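Local coordinates for protein D-alanyl-D-alanine carboxypeptidase (PDB 4RYE) that acts as a serine D,D-carboxypeptidase on pentapeptides ending in D-Ala-D-Ala, probably trimming peptidoglycan stem peptides, at residues A[131-136]-A[159-164]. Numbering follows the deposited sequence.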
loop_
_atom_site.group_PDB
_atom_site.type_symbol
_atom_site.label_atom_id
_atom_site.label_comp_id
_atom_site.label_asym_id
_atom_site.label_seq_id
_atom_site.Cartn_x
_atom_site.Cartn_y
_atom_site.Cartn_z
ATOM N N LEU A 131 8.935 7.266 -11.063
ATOM C CA LEU A 131 8.995 7.777 -9.693
ATOM C C LEU A 131 10.374 7.652 -9.059
ATOM O O LEU A 131 10.596 8.128 -7.938
ATOM C CB LEU A 131 7.984 7.044 -8.821
ATOM C CG LEU A 131 6.522 7.245 -9.202
ATOM C CD1 LEU A 131 5.626 6.426 -8.289
ATOM C CD2 LEU A 131 6.164 8.728 -9.109
ATOM N N GLY A 132 11.299 7.010 -9.762
ATOM C CA GLY A 132 12.627 6.798 -9.214
ATOM C C GLY A 132 12.659 5.624 -8.253
ATOM O O GLY A 132 13.633 5.423 -7.538
ATOM N N ALA A 133 11.594 4.832 -8.242
ATOM C CA ALA A 133 11.568 3.620 -7.430
ATOM C C ALA A 133 12.216 2.471 -8.207
ATOM O O ALA A 133 11.533 1.591 -8.731
ATOM C CB ALA A 133 10.129 3.276 -7.040
ATOM N N THR A 134 13.541 2.473 -8.278
ATOM C CA THR A 134 14.242 1.578 -9.193
ATOM C C THR A 134 14.610 0.231 -8.568
ATOM O O THR A 134 15.244 -0.612 -9.201
ATOM C CB THR A 134 15.491 2.269 -9.743
ATOM O OG1 THR A 134 16.336 2.634 -8.649
ATOM C CG2 THR A 134 15.094 3.540 -10.505
ATOM N N SER A 135 14.207 0.026 -7.320
ATOM C CA SER A 135 14.373 -1.282 -6.704
ATOM C C SER A 135 13.051 -2.022 -6.673
ATOM O O SER A 135 12.917 -3.052 -6.011
ATOM C CB SER A 135 14.949 -1.148 -5.298
ATOM O OG SER A 135 16.200 -0.492 -5.367
ATOM N N THR A 136 12.074 -1.500 -7.404
ATOM C CA THR A 136 10.751 -2.109 -7.401
ATOM C C THR A 136 10.452 -2.849 -8.695
ATOM O O THR A 136 10.635 -2.319 -9.782
ATOM C CB THR A 136 9.682 -1.058 -7.134
ATOM O OG1 THR A 136 9.920 -0.505 -5.835
ATOM C CG2 THR A 136 8.294 -1.683 -7.150
ATOM N N VAL A 159 7.550 3.988 0.255
ATOM C CA VAL A 159 7.119 5.329 0.672
ATOM C C VAL A 159 7.190 6.317 -0.486
ATOM O O VAL A 159 6.414 7.261 -0.545
ATOM C CB VAL A 159 7.853 5.871 1.938
ATOM C CG1 VAL A 159 7.627 4.941 3.123
ATOM C CG2 VAL A 159 9.351 6.094 1.704
ATOM N N VAL A 160 8.117 6.092 -1.409
ATOM C CA VAL A 160 8.188 6.913 -2.608
ATOM C C VAL A 160 6.917 6.714 -3.422
ATOM O O VAL A 160 6.309 7.673 -3.926
ATOM C CB VAL A 160 9.445 6.563 -3.438
ATOM C CG1 VAL A 160 9.371 7.184 -4.840
ATOM C CG2 VAL A 160 10.712 7.034 -2.692
ATOM N N ILE A 161 6.494 5.466 -3.543
ATOM C CA ILE A 161 5.278 5.165 -4.302
ATOM C C ILE A 161 4.045 5.696 -3.569
ATOM O O ILE A 161 3.156 6.298 -4.183
ATOM C CB ILE A 161 5.161 3.640 -4.561
ATOM C CG1 ILE A 161 6.161 3.227 -5.647
ATOM C CG2 ILE A 161 3.742 3.252 -4.976
ATOM C CD1 ILE A 161 6.564 1.749 -5.622
ATOM N N PHE A 162 3.996 5.503 -2.255
ATOM C CA PHE A 162 2.855 5.981 -1.482
ATOM C C PHE A 162 2.731 7.505 -1.473
ATOM O O PHE A 162 1.631 8.063 -1.422
ATOM C CB PHE A 162 2.928 5.479 -0.046
ATOM C CG PHE A 162 1.591 5.430 0.628
ATOM C CD1 PHE A 162 0.719 4.387 0.374
ATOM C CD2 PHE A 162 1.201 6.425 1.511
ATOM C CE1 PHE A 162 -0.527 4.331 0.994
ATOM C CE2 PHE A 162 -0.045 6.382 2.135
ATOM C CZ PHE A 162 -0.910 5.330 1.872
ATOM N N ARG A 163 3.869 8.171 -1.473
ATOM C CA ARG A 163 3.916 9.626 -1.500
ATOM C C ARG A 163 3.294 10.149 -2.794
ATOM O O ARG A 163 2.548 11.137 -2.791
ATOM C CB ARG A 163 5.375 10.070 -1.380
ATOM C CG ARG A 163 5.583 11.546 -1.264
ATOM C CD ARG A 163 7.027 11.820 -0.867
ATOM N NE ARG A 163 7.276 13.248 -0.760
ATOM C CZ ARG A 163 8.381 13.842 -1.184
ATOM N NH1 ARG A 163 9.349 13.124 -1.752
ATOM N NH2 ARG A 163 8.507 15.153 -1.049
ATOM N N ALA A 164 3.589 9.475 -3.900
ATOM C CA ALA A 164 3.002 9.845 -5.186
ATOM C C ALA A 164 1.496 9.607 -5.168
ATOM O O ALA A 164 0.721 10.408 -5.704
ATOM C CB ALA A 164 3.660 9.057 -6.331
#
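Leu131 reaches across to Ala164 with both branches of its fork. Leu131 CD1 and Leu131 CD2 each lie 3.8 Å from Ala164 CB, so the methyl meets the open end of the leucine. Leu131 CD1 also touches Ile161 CG1 at 4.2 Å, and the two side chains cross at about a right angle. Closer to the backbone, Val160 CG1 packs against Leu131 O at 3.5 Å. This methyl stands anti to the backbone N (chi1 167°), which turns it toward the loop. Ile161 reaches the loop with the end of its side chain. Its CG1 lies anti to the carbonyl carbon, and the nearly extended chi2 (157°) carries Ile161 CD1 to Ala133 CB at 4.1 Å. Ile161 CD1 also meets Thr136 tip to tip, 4.0 Å from Thr136 OG1. All of these contacts are van der Waals in kind.

The loop leaves helix 117-130 through a Schellman motif, in which Gly132 takes a positive phi (80°). An inverse gamma turn centred on Ala133 follows. These turns bring Leu131, Ala133 and Thr136 alongside helix 155-166. In this penicillin-binding, beta-lactamase-like fold that helix lies between the loop and the central sheet, where Val159 and Phe162 touch strand 228-237.

Thr136 OG1 is hydrogen-bonded to Asp157 OD2 and Ser153 OG. Asp157 OD2 also accepts from Ser135 N, tying the loop to the beginning of helix 155-166. Leu55 of helix 50-60 touches both Leu131 and Ile161, and Val51 touches Ile161. The Ile161 side chain is about 9 Å from that of Lys50, the probable proton acceptor.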